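Local coordinates for protein 4-hydroxybenzoyl-CoA Thioesterase (Pseudomonas sp. CBS3, PDB 1LO7) that hydrolyses 4-hydroxybenzoyl-CoA to 4-hydroxybenzoate and coenzyme A, the last step in the degradation of 4-chlorobenzoate, at residues C42-I56 and A129-S141. Numbering follows the deposited sequence.
With 4CO (4-hydroxyphenacyl coenzyme A), chain B.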
ATOM      1  N   CYS A  42     -22.725  -4.998  11.902  1.00 12.14           N
ATOM      2  CA  CYS A  42     -23.760  -4.489  12.788  1.00 11.89           C
ATOM      3  C   CYS A  42     -25.048  -4.141  12.025  1.00 14.50           C
ATOM      4  O   CYS A  42     -26.074  -3.828  12.628  1.00 18.78           O
ATOM      5  CB  CYS A  42     -23.293  -3.312  13.653  1.00 13.50           C
ATOM      6  SG  CYS A  42     -22.242  -3.901  15.003  1.00 15.26           S
ATOM      7  N   GLY A  43     -24.994  -4.184  10.700  1.00 11.14           N
ATOM      8  CA  GLY A  43     -26.205  -3.894   9.908  1.00 11.28           C
ATOM      9  C   GLY A  43     -26.269  -2.558   9.186  1.00 16.03           C
ATOM     10  O   GLY A  43     -27.276  -2.263   8.559  1.00 18.32           O
ATOM     11  N   LEU A  44     -25.228  -1.733   9.241  1.00 13.02           N
ATOM     12  CA  LEU A  44     -25.334  -0.494   8.512  1.00 11.29           C
ATOM     13  C   LEU A  44     -25.120  -0.819   7.044  1.00 15.47           C
ATOM     14  O   LEU A  44     -24.440  -1.794   6.649  1.00 13.34           O
ATOM     15  CB  LEU A  44     -24.198   0.477   8.918  1.00 12.83           C
ATOM     16  CG  LEU A  44     -24.399   1.213  10.248  1.00 13.39           C
ATOM     17  CD1 LEU A  44     -24.188   0.308  11.462  1.00 11.51           C
ATOM     18  CD2 LEU A  44     -23.436   2.396  10.329  1.00 17.86           C
ATOM     19  N   PRO A  45     -25.661   0.009   6.198  1.00 11.23           N
ATOM     20  CA  PRO A  45     -25.461  -0.224   4.782  1.00 10.82           C
ATOM     21  C   PRO A  45     -24.047   0.227   4.381  1.00 10.79           C
ATOM     22  O   PRO A  45     -23.397   0.955   5.115  1.00 13.53           O
ATOM     23  CB  PRO A  45     -26.493   0.719   4.116  1.00  9.97           C
ATOM     24  CG  PRO A  45     -27.397   1.287   5.199  1.00 10.18           C
ATOM     25  CD  PRO A  45     -26.581   1.141   6.472  1.00 11.36           C
ATOM     26  N   PRO A  46     -23.580  -0.159   3.214  1.00 10.57           N
ATOM     27  CA  PRO A  46     -22.277   0.281   2.749  1.00 11.23           C
ATOM     28  C   PRO A  46     -22.293   1.778   2.510  1.00 10.86           C
ATOM     29  O   PRO A  46     -23.352   2.348   2.175  1.00 11.43           O
ATOM     30  CB  PRO A  46     -22.040  -0.430   1.399  1.00 15.99           C
ATOM     31  CG  PRO A  46     -23.262  -1.312   1.167  1.00 16.63           C
ATOM     32  CD  PRO A  46     -24.184  -1.208   2.365  1.00 12.92           C
ATOM     33  N   TRP A  47     -21.132   2.411   2.659  1.00 10.76           N
ATOM     34  CA  TRP A  47     -21.103   3.850   2.465  1.00 10.77           C
ATOM     35  C   TRP A  47     -21.651   4.283   1.082  1.00 18.08           C
ATOM     36  O   TRP A  47     -22.244   5.348   0.932  1.00 12.82           O
ATOM     37  CB  TRP A  47     -19.709   4.430   2.684  1.00 12.08           C
ATOM     38  CG  TRP A  47     -19.056   3.976   3.964  1.00 10.77           C
ATOM     39  CD1 TRP A  47     -17.764   3.571   4.074  1.00 10.49           C
ATOM     40  CD2 TRP A  47     -19.646   3.870   5.272  1.00 12.02           C
ATOM     41  NE1 TRP A  47     -17.480   3.223   5.358  1.00 10.87           N
ATOM     42  CE2 TRP A  47     -18.598   3.415   6.141  1.00 13.40           C
ATOM     43  CE3 TRP A  47     -20.932   4.149   5.804  1.00 10.53           C
ATOM     44  CZ2 TRP A  47     -18.798   3.214   7.502  1.00 11.01           C
ATOM     45  CZ3 TRP A  47     -21.111   3.952   7.173  1.00 11.73           C
ATOM     46  CH2 TRP A  47     -20.049   3.493   7.996  1.00 11.63           C
ATOM     47  N   ARG A  48     -21.445   3.462   0.034  1.00 13.40           N
ATOM     48  CA  ARG A  48     -21.923   3.778  -1.315  1.00 12.76           C
ATOM     49  C   ARG A  48     -23.413   4.069  -1.283  1.00 11.57           C
ATOM     50  O   ARG A  48     -23.934   4.886  -2.030  1.00 14.08           O
ATOM     51  CB  ARG A  48     -21.640   2.513  -2.140  1.00 17.35           C
ATOM     52  CG  ARG A  48     -21.642   2.621  -3.630  1.00 41.22           C
ATOM     53  CD  ARG A  48     -21.453   1.221  -4.207  1.00 26.30           C
ATOM     54  NE  ARG A  48     -20.077   0.732  -4.042  1.00 15.81           N
ATOM     55  CZ  ARG A  48     -19.777  -0.269  -3.229  1.00 21.95           C
ATOM     56  NH1 ARG A  48     -20.708  -0.900  -2.506  1.00 14.13           N
ATOM     57  NH2 ARG A  48     -18.500  -0.657  -3.167  1.00 13.83           N
ATOM     58  N   GLN A  49     -24.109   3.369  -0.411  1.00 10.39           N
ATOM     59  CA  GLN A  49     -25.533   3.556  -0.294  1.00 12.48           C
ATOM     60  C   GLN A  49     -25.865   4.703   0.685  1.00 16.16           C
ATOM     61  O   GLN A  49     -26.732   5.547   0.444  1.00 11.76           O
ATOM     62  CB  GLN A  49     -26.151   2.188   0.118  1.00 13.85           C
ATOM     63  CG  GLN A  49     -27.647   2.187   0.447  1.00 23.36           C
ATOM     64  CD  GLN A  49     -28.102   0.792   0.846  1.00 45.32           C
ATOM     65  OE1 GLN A  49     -27.539  -0.213   0.374  1.00 32.38           O
ATOM     66  NE2 GLN A  49     -29.086   0.740   1.750  1.00 66.96           N
ATOM     67  N   THR A  50     -25.169   4.750   1.835  1.00 13.04           N
ATOM     68  CA  THR A  50     -25.488   5.808   2.781  1.00  9.22           C
ATOM     69  C   THR A  50     -25.240   7.184   2.186  1.00 12.97           C
ATOM     70  O   THR A  50     -25.931   8.136   2.546  1.00 12.34           O
ATOM     71  CB  THR A  50     -24.718   5.699   4.118  1.00  9.00           C
ATOM     72  OG1 THR A  50     -23.306   5.820   3.906  1.00  9.62           O
ATOM     73  CG2 THR A  50     -25.022   4.388   4.831  1.00  7.64           C
ATOM     74  N   VAL A  51     -24.243   7.309   1.319  1.00 12.20           N
ATOM     75  CA  VAL A  51     -23.987   8.643   0.759  1.00 11.86           C
ATOM     76  C   VAL A  51     -25.160   9.131  -0.069  1.00 12.65           C
ATOM     77  O   VAL A  51     -25.539  10.303  -0.010  1.00 16.43           O
ATOM     78  CB  VAL A  51     -22.667   8.701  -0.013  1.00 14.34           C
ATOM     79  CG1 VAL A  51     -22.731   7.889  -1.298  1.00 11.36           C
ATOM     80  CG2 VAL A  51     -22.220  10.149  -0.263  1.00 15.95           C
ATOM     81  N   VAL A  52     -25.771   8.207  -0.810  1.00 11.41           N
ATOM     82  CA  VAL A  52     -26.939   8.550  -1.651  1.00 13.67           C
ATOM     83  C   VAL A  52     -28.139   8.861  -0.783  1.00 14.87           C
ATOM     84  O   VAL A  52     -28.856   9.842  -0.997  1.00 17.01           O
ATOM     85  CB  VAL A  52     -27.259   7.406  -2.651  1.00 15.85           C
ATOM     86  CG1 VAL A  52     -28.599   7.645  -3.351  1.00 12.59           C
ATOM     87  CG2 VAL A  52     -26.133   7.359  -3.687  1.00 12.51           C
ATOM     88  N   GLU A  53     -28.368   8.017   0.199  1.00 11.79           N
ATOM     89  CA  GLU A  53     -29.497   8.166   1.085  1.00 14.33           C
ATOM     90  C   GLU A  53     -29.537   9.365   2.025  1.00 17.58           C
ATOM     91  O   GLU A  53     -30.557  10.075   2.083  1.00 15.54           O
ATOM     92  CB  GLU A  53     -29.801   6.935   1.884  1.00 19.41           C
ATOM     93  CG  GLU A  53     -31.015   7.228   2.805  1.00 51.03           C
ATOM     94  CD  GLU A  53     -31.826   6.054   3.282  1.00100.00           C
ATOM     95  OE1 GLU A  53     -32.736   5.554   2.628  1.00100.00           O
ATOM     96  OE2 GLU A  53     -31.531   5.719   4.525  1.00 64.84           O
ATOM     97  N   ARG A  54     -28.420   9.548   2.726  1.00 11.60           N
ATOM     98  CA  ARG A  54     -28.324  10.541   3.731  1.00 11.63           C
ATOM     99  C   ARG A  54     -27.074  11.389   3.745  1.00 14.70           C
ATOM    100  O   ARG A  54     -26.884  12.226   4.633  1.00 16.53           O
ATOM    101  CB  ARG A  54     -28.601   9.896   5.086  1.00 13.71           C
ATOM    102  CG  ARG A  54     -27.634   8.797   5.459  1.00 18.64           C
ATOM    103  CD  ARG A  54     -28.226   7.809   6.479  1.00 16.96           C
ATOM    104  NE  ARG A  54     -28.509   8.372   7.820  1.00 14.96           N
ATOM    105  CZ  ARG A  54     -29.009   7.652   8.829  1.00 12.17           C
ATOM    106  NH1 ARG A  54     -29.307   6.365   8.717  1.00 11.28           N
ATOM    107  NH2 ARG A  54     -29.229   8.247   9.970  1.00 13.87           N
ATOM    108  N   GLY A  55     -26.229  11.200   2.753  1.00 11.63           N
ATOM    109  CA  GLY A  55     -25.026  12.008   2.623  1.00 12.12           C
ATOM    110  C   GLY A  55     -23.797  11.498   3.368  1.00 11.96           C
ATOM    111  O   GLY A  55     -22.732  12.100   3.265  1.00 12.82           O
ATOM    112  N   ILE A  56     -23.944  10.401   4.108  1.00 11.18           N
ATOM    113  CA  ILE A  56     -22.838   9.855   4.905  1.00 11.79           C
ATOM    114  C   ILE A  56     -21.797   9.192   4.052  1.00 10.40           C
ATOM    115  O   ILE A  56     -22.102   8.246   3.353  1.00 12.28           O
ATOM    116  CB  ILE A  56     -23.373   9.007   6.061  1.00 12.00           C
ATOM    117  CG1 ILE A  56     -24.218   9.932   6.996  1.00 10.27           C
ATOM    118  CG2 ILE A  56     -22.259   8.295   6.838  1.00 12.16           C
ATOM    119  CD1 ILE A  56     -24.909   9.163   8.123  1.00 11.83           C
ATOM    120  N   ALA A 129     -18.215  16.671  10.172  1.00 10.75           N
ATOM    121  CA  ALA A 129     -18.712  15.662  11.072  1.00 13.24           C
ATOM    122  C   ALA A 129     -20.150  15.893  11.468  1.00 13.75           C
ATOM    123  O   ALA A 129     -20.631  17.031  11.531  1.00 13.86           O
ATOM    124  CB  ALA A 129     -17.905  15.674  12.364  1.00 13.56           C
ATOM    125  N   ILE A 130     -20.847  14.795  11.761  1.00 12.90           N
ATOM    126  CA  ILE A 130     -22.229  14.941  12.183  1.00 13.12           C
ATOM    127  C   ILE A 130     -22.442  14.233  13.515  1.00 15.47           C
ATOM    128  O   ILE A 130     -21.663  13.415  13.957  1.00 13.61           O
ATOM    129  CB  ILE A 130     -23.184  14.336  11.182  1.00 13.76           C
ATOM    130  CG1 ILE A 130     -22.896  12.836  11.059  1.00 16.15           C
ATOM    131  CG2 ILE A 130     -23.011  14.992   9.832  1.00 14.84           C
ATOM    132  CD1 ILE A 130     -23.935  12.101  10.204  1.00 16.66           C
ATOM    133  N   GLU A 131     -23.516  14.596  14.174  1.00 14.85           N
ATOM    134  CA  GLU A 131     -23.813  13.953  15.406  1.00 14.31           C
ATOM    135  C   GLU A 131     -24.022  12.491  15.094  1.00 15.64           C
ATOM    136  O   GLU A 131     -24.585  12.148  14.052  1.00 14.59           O
ATOM    137  CB  GLU A 131     -25.107  14.592  15.885  1.00 18.01           C
ATOM    138  CG  GLU A 131     -25.736  13.959  17.117  1.00 36.04           C
ATOM    139  CD  GLU A 131     -26.856  14.851  17.508  1.00 90.44           C
ATOM    140  OE1 GLU A 131     -26.676  15.947  17.986  1.00 68.58           O
ATOM    141  OE2 GLU A 131     -28.030  14.367  17.183  1.00 98.72           O
ATOM    142  N   VAL A 132     -23.543  11.616  15.970  1.00 13.83           N
ATOM    143  CA  VAL A 132     -23.701  10.194  15.679  1.00 15.61           C
ATOM    144  C   VAL A 132     -25.173   9.856  15.472  1.00 15.29           C
ATOM    145  O   VAL A 132     -25.959  10.109  16.341  1.00 14.78           O
ATOM    146  CB  VAL A 132     -23.053   9.301  16.741  1.00 15.50           C
ATOM    147  CG1 VAL A 132     -23.219   7.837  16.385  1.00 13.01           C
ATOM    148  CG2 VAL A 132     -21.576   9.611  16.877  1.00 17.39           C
ATOM    149  N   PRO A 133     -25.546   9.274  14.320  1.00 12.40           N
ATOM    150  CA  PRO A 133     -26.953   8.940  14.115  1.00 14.42           C
ATOM    151  C   PRO A 133     -27.515   7.967  15.158  1.00 15.24           C
ATOM    152  O   PRO A 133     -26.946   6.908  15.462  1.00 13.90           O
ATOM    153  CB  PRO A 133     -27.059   8.374  12.694  1.00 14.48           C
ATOM    154  CG  PRO A 133     -25.830   8.945  11.980  1.00 13.31           C
ATOM    155  CD  PRO A 133     -24.759   9.090  13.065  1.00 11.46           C
ATOM    156  N   ALA A 134     -28.648   8.350  15.739  1.00 12.92           N
ATOM    157  CA  ALA A 134     -29.262   7.508  16.748  1.00 12.72           C
ATOM    158  C   ALA A 134     -29.534   6.110  16.247  1.00 13.72           C
ATOM    159  O   ALA A 134     -29.374   5.141  16.975  1.00 12.37           O
ATOM    160  CB  ALA A 134     -30.566   8.150  17.195  1.00 13.50           C
ATOM    161  N   ASP A 135     -29.964   6.001  14.982  1.00 12.09           N
ATOM    162  CA  ASP A 135     -30.269   4.695  14.410  1.00 12.33           C
ATOM    163  C   ASP A 135     -29.025   3.825  14.321  1.00 14.35           C
ATOM    164  O   ASP A 135     -29.079   2.629  14.447  1.00 13.49           O
ATOM    165  CB  ASP A 135     -31.050   4.727  13.058  1.00 10.34           C
ATOM    166  CG  ASP A 135     -30.427   5.625  12.051  1.00 15.21           C
ATOM    167  OD1 ASP A 135     -29.879   6.655  12.362  1.00 18.27           O
ATOM    168  OD2 ASP A 135     -30.538   5.238  10.806  1.00 23.58           O
ATOM    169  N   TYR A 136     -27.891   4.449  14.110  1.00 12.34           N
ATOM    170  CA  TYR A 136     -26.647   3.689  14.018  1.00  9.09           C
ATOM    171  C   TYR A 136     -26.230   3.173  15.382  1.00 10.87           C
ATOM    172  O   TYR A 136     -25.750   2.042  15.513  1.00 12.75           O
ATOM    173  CB  TYR A 136     -25.562   4.581  13.404  1.00 10.03           C
ATOM    174  CG  TYR A 136     -25.735   4.733  11.926  1.00 10.75           C
ATOM    175  CD1 TYR A 136     -26.751   4.084  11.220  1.00 11.61           C
ATOM    176  CD2 TYR A 136     -24.892   5.601  11.226  1.00 12.49           C
ATOM    177  CE1 TYR A 136     -26.922   4.269   9.841  1.00 10.88           C
ATOM    178  CE2 TYR A 136     -25.015   5.769   9.851  1.00 12.17           C
ATOM    179  CZ  TYR A 136     -26.037   5.111   9.156  1.00 18.06           C
ATOM    180  OH  TYR A 136     -26.142   5.308   7.774  1.00 13.95           O
ATOM    181  N   ILE A 137     -26.420   4.000  16.410  1.00 11.28           N
ATOM    182  CA  ILE A 137     -26.082   3.587  17.750  1.00 13.82           C
ATOM    183  C   ILE A 137     -26.911   2.366  18.086  1.00 19.14           C
ATOM    184  O   ILE A 137     -26.435   1.362  18.648  1.00 15.25           O
ATOM    185  CB  ILE A 137     -26.343   4.688  18.734  1.00 11.52           C
ATOM    186  CG1 ILE A 137     -25.257   5.693  18.496  1.00 12.83           C
ATOM    187  CG2 ILE A 137     -26.122   4.187  20.154  1.00 16.33           C
ATOM    188  CD1 ILE A 137     -25.354   6.867  19.448  1.00 17.94           C
ATOM    189  N   GLU A 138     -28.168   2.437  17.695  1.00 14.45           N
ATOM    190  CA  GLU A 138     -29.011   1.273  17.973  1.00 14.97           C
ATOM    191  C   GLU A 138     -28.549  -0.023  17.256  1.00 13.79           C
ATOM    192  O   GLU A 138     -28.527  -1.130  17.831  1.00 15.37           O
ATOM    193  CB  GLU A 138     -30.488   1.545  17.672  1.00 16.12           C
ATOM    194  CG  GLU A 138     -31.316   0.340  18.160  1.00 32.02           C
ATOM    195  CD  GLU A 138     -31.553   0.363  19.647  1.00 79.97           C
ATOM    196  OE1 GLU A 138     -31.449   1.376  20.329  1.00 32.76           O
ATOM    197  OE2 GLU A 138     -31.869  -0.827  20.103  1.00 54.63           O
ATOM    198  N   LEU A 139     -28.158   0.084  15.987  1.00 11.61           N
ATOM    199  CA  LEU A 139     -27.722  -1.089  15.253  1.00 14.98           C
ATOM    200  C   LEU A 139     -26.485  -1.674  15.884  1.00 16.25           C
ATOM    201  O   LEU A 139     -26.316  -2.897  15.895  1.00 16.78           O
ATOM    202  CB  LEU A 139     -27.355  -0.776  13.779  1.00 13.21           C
ATOM    203  CG  LEU A 139     -28.538  -0.491  12.870  1.00 17.57           C
ATOM    204  CD1 LEU A 139     -28.023   0.060  11.551  1.00 14.01           C
ATOM    205  CD2 LEU A 139     -29.334  -1.779  12.617  1.00 21.34           C
ATOM    206  N   CYS A 140     -25.609  -0.786  16.383  1.00 12.01           N
ATOM    207  CA  CYS A 140     -24.347  -1.246  16.979  1.00 14.83           C
ATOM    208  C   CYS A 140     -24.453  -1.756  18.409  1.00 19.73           C
ATOM    209  O   CYS A 140     -23.526  -2.368  18.952  1.00 20.71           O
ATOM    210  CB  CYS A 140     -23.287  -0.130  16.904  1.00 14.53           C
ATOM    211  SG  CYS A 140     -22.889   0.298  15.166  1.00 16.78           S
ATOM    212  N   SER A 141     -25.576  -1.506  19.049  1.00 13.85           N
ATOM    213  CA  SER A 141     -25.759  -1.935  20.424  1.00 15.20           C
ATOM    214  C   SER A 141     -26.014  -3.414  20.557  1.00 24.48           C
ATOM    215  O   SER A 141     -26.364  -4.036  19.532  1.00 24.92           O
ATOM    216  CB  SER A 141     -26.947  -1.243  21.035  0.50 16.85           C
ATOM    217  OG  SER A 141     -28.072  -1.984  20.589  0.50 23.58           O
ATOM    218  OXT SER A 141     -25.791  -3.906  21.677  1.00 28.82           O
TER
HETATM  219  N1A 4CO B 170      -9.088  14.033  19.470  1.00 13.46           N
HETATM  220  C2A 4CO B 170     -10.322  13.689  19.947  1.00 17.56           C
HETATM  221  N3A 4CO B 170     -11.486  13.996  19.437  1.00 11.61           N
HETATM  222  C4A 4CO B 170     -11.370  14.718  18.302  1.00 12.65           C
HETATM  223  C5A 4CO B 170     -10.193  15.148  17.713  1.00 12.37           C
HETATM  224  C6A 4CO B 170      -8.994  14.770  18.336  1.00 14.95           C
HETATM  225  N6A 4CO B 170      -7.811  15.107  17.868  1.00 18.38           N
HETATM  226  N7A 4CO B 170     -10.453  15.890  16.565  1.00 13.68           N
HETATM  227  C8A 4CO B 170     -11.789  15.914  16.478  1.00 14.59           C
HETATM  228  N9A 4CO B 170     -12.386  15.242  17.513  1.00 13.40           N
HETATM  229  C1D 4CO B 170     -13.818  15.128  17.808  1.00 13.03           C
HETATM  230  C2D 4CO B 170     -14.401  16.451  18.295  1.00 15.93           C
HETATM  231  O2D 4CO B 170     -14.104  16.684  19.674  1.00 19.55           O
HETATM  232  C3D 4CO B 170     -15.879  16.153  18.110  1.00 17.44           C
HETATM  233  O3D 4CO B 170     -16.293  15.154  19.006  1.00 20.03           O
HETATM  234  P3D 4CO B 170     -17.593  15.307  19.891  1.00 17.07           P
HETATM  235  O7A 4CO B 170     -17.212  16.085  21.052  1.00 35.28           O
HETATM  236  O8A 4CO B 170     -18.654  15.958  19.116  1.00 18.54           O
HETATM  237  O9A 4CO B 170     -18.034  13.874  20.298  1.00 15.98           O
HETATM  238  C4D 4CO B 170     -15.817  15.483  16.741  1.00 17.83           C
HETATM  239  O4D 4CO B 170     -14.461  14.956  16.608  1.00 15.65           O
HETATM  240  C5D 4CO B 170     -16.217  16.305  15.552  1.00 18.24           C
HETATM  241  O5D 4CO B 170     -15.217  17.310  15.365  1.00 20.34           O
HETATM  242  P1A 4CO B 170     -15.689  18.809  15.151  1.00 20.47           P
HETATM  243  O1A 4CO B 170     -14.430  19.565  15.220  1.00 19.71           O
HETATM  244  O2A 4CO B 170     -16.658  19.232  16.137  1.00 26.34           O
HETATM  245  O3A 4CO B 170     -16.373  18.937  13.797  1.00 16.88           O
HETATM  246  P2A 4CO B 170     -15.790  19.299  12.347  1.00 17.81           P
HETATM  247  O4A 4CO B 170     -16.897  19.065  11.396  1.00 16.32           O
HETATM  248  O5A 4CO B 170     -15.426  20.715  12.338  1.00 19.36           O
HETATM  249  O6A 4CO B 170     -14.359  18.555  12.018  1.00 15.58           O
HETATM  250  CBP 4CO B 170     -13.465  16.860  10.677  1.00 16.19           C
HETATM  251  CCP 4CO B 170     -14.388  17.161  11.860  1.00 18.53           C
HETATM  252  CDP 4CO B 170     -13.927  17.599   9.410  1.00 13.65           C
HETATM  253  CEP 4CO B 170     -13.369  15.355  10.464  1.00 18.34           C
HETATM  254  CAP 4CO B 170     -12.080  17.497  10.879  1.00 16.30           C
HETATM  255  OAP 4CO B 170     -11.496  17.032  12.099  1.00 12.62           O
HETATM  256  C9P 4CO B 170     -11.078  16.953   9.862  1.00 11.24           C
HETATM  257  O9P 4CO B 170     -11.214  17.197   8.682  1.00 14.09           O
HETATM  258  N8P 4CO B 170     -10.037  16.071  10.355  1.00 11.41           N
HETATM  259  C7P 4CO B 170      -9.289  15.428   9.269  1.00 12.59           C
HETATM  260  C6P 4CO B 170      -9.896  14.072   8.878  1.00 13.91           C
HETATM  261  C5P 4CO B 170      -8.880  13.307   8.024  1.00 15.50           C
HETATM  262  O5P 4CO B 170      -8.407  13.767   6.990  1.00 12.73           O
HETATM  263  N4P 4CO B 170      -8.574  12.000   8.554  1.00  9.25           N
HETATM  264  C3P 4CO B 170      -7.525  11.271   7.855  1.00  9.85           C
HETATM  265  C2P 4CO B 170      -8.013  10.712   6.545  1.00 17.59           C
HETATM  266  S1P 4CO B 170      -9.720  10.161   6.559  1.00 18.77           S
HETATM  267  O1B 4CO B 170      -8.940   7.091   5.763  1.00 14.50           O
HETATM  268  C1B 4CO B 170      -9.958   7.721   5.540  1.00 11.31           C
HETATM  269  C2B 4CO B 170     -11.265   7.103   5.798  1.00  7.93           C
HETATM  270  C3B 4CO B 170     -12.440   7.844   5.520  1.00  9.97           C
HETATM  271  C4B 4CO B 170     -13.686   7.263   5.738  1.00  8.40           C
HETATM  272  C5B 4CO B 170     -13.766   5.935   6.206  1.00 11.15           C
HETATM  273  O2B 4CO B 170     -15.018   5.306   6.371  1.00 11.52           O
HETATM  274  C6B 4CO B 170     -12.578   5.211   6.505  1.00  8.06           C
HETATM  275  C7B 4CO B 170     -11.316   5.801   6.296  1.00  8.78           C
HETATM  276  CB  4CO B 170      -9.902   9.122   5.055  1.00 11.04           C
HETATM  277  O   HOH W   1     -27.643  -4.990  14.391  1.00 24.59           O
HETATM  278  O   HOH W   2     -28.301   4.432   6.671  1.00 15.15           O
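The Tyr-136 ring reaches from helix 134-140 into segment 42-56, where a methyl of Leu-44 sits over the centre of one face: Leu-44 CD2 is 3.5 Å from the ring centroid and 8° off the normal, a CH-pi contact. The other methyl, Leu-44 CD1, reaches Leu-139 CD1 (3.8 Å) and the sulfur of Cys-140. Ile-56 arrives from the far end of segment 42-56, its CD1 resting obliquely against Tyr-136 CE2 and at 3.7 Å from Ile-130 CD1, with the Pro-133 ring close by. At the phenol end, Thr-50 CG2 packs on Tyr-136 OH, and a water bridges that hydroxyl to Arg-54 NH1.

Arg-54 forms an end-on salt bridge with Asp-135: Arg-54 NH1 to Asp-135 OD2 at 2.7 Å and Arg-54 NH2 to Asp-135 OD1 at 2.9 Å, both nearly straight and on syn lone pairs, with guanidinium and carboxylate nearly coplanar. A bend at chi3 (-66°) turns the arginine chain past the tyrosine, giving an off-centre cation-pi contact in which the two planes stand 45° apart. The pairing should favour the charged form of both groups. At the other end, a water lies within hydrogen-bonding distance of both Cys-42 O and Leu-139 O, next to Gly-43, which closes the preceding helix in a Schellman motif. Behind the contact, Thr-50 OG1 donates to Ile-56 O, tying helix 47-54 to the backbone that follows it, while Phe-119 of strand 107-123 meets the Tyr-136 ring.

Both segments also reach the ligand: Ala-129 N donates to its pyrophosphate oxygen O4A at 3.0 Å, and Trp-47, a substrate-binding residue, approaches the phenol oxygen O2B. The C-terminal helix 134-140 meets the connection from helix 25-41 to strand 56-68 through side chains, without close packing on helix 47-54, beside the acyl-CoA site of a hot dog fold thioesterase.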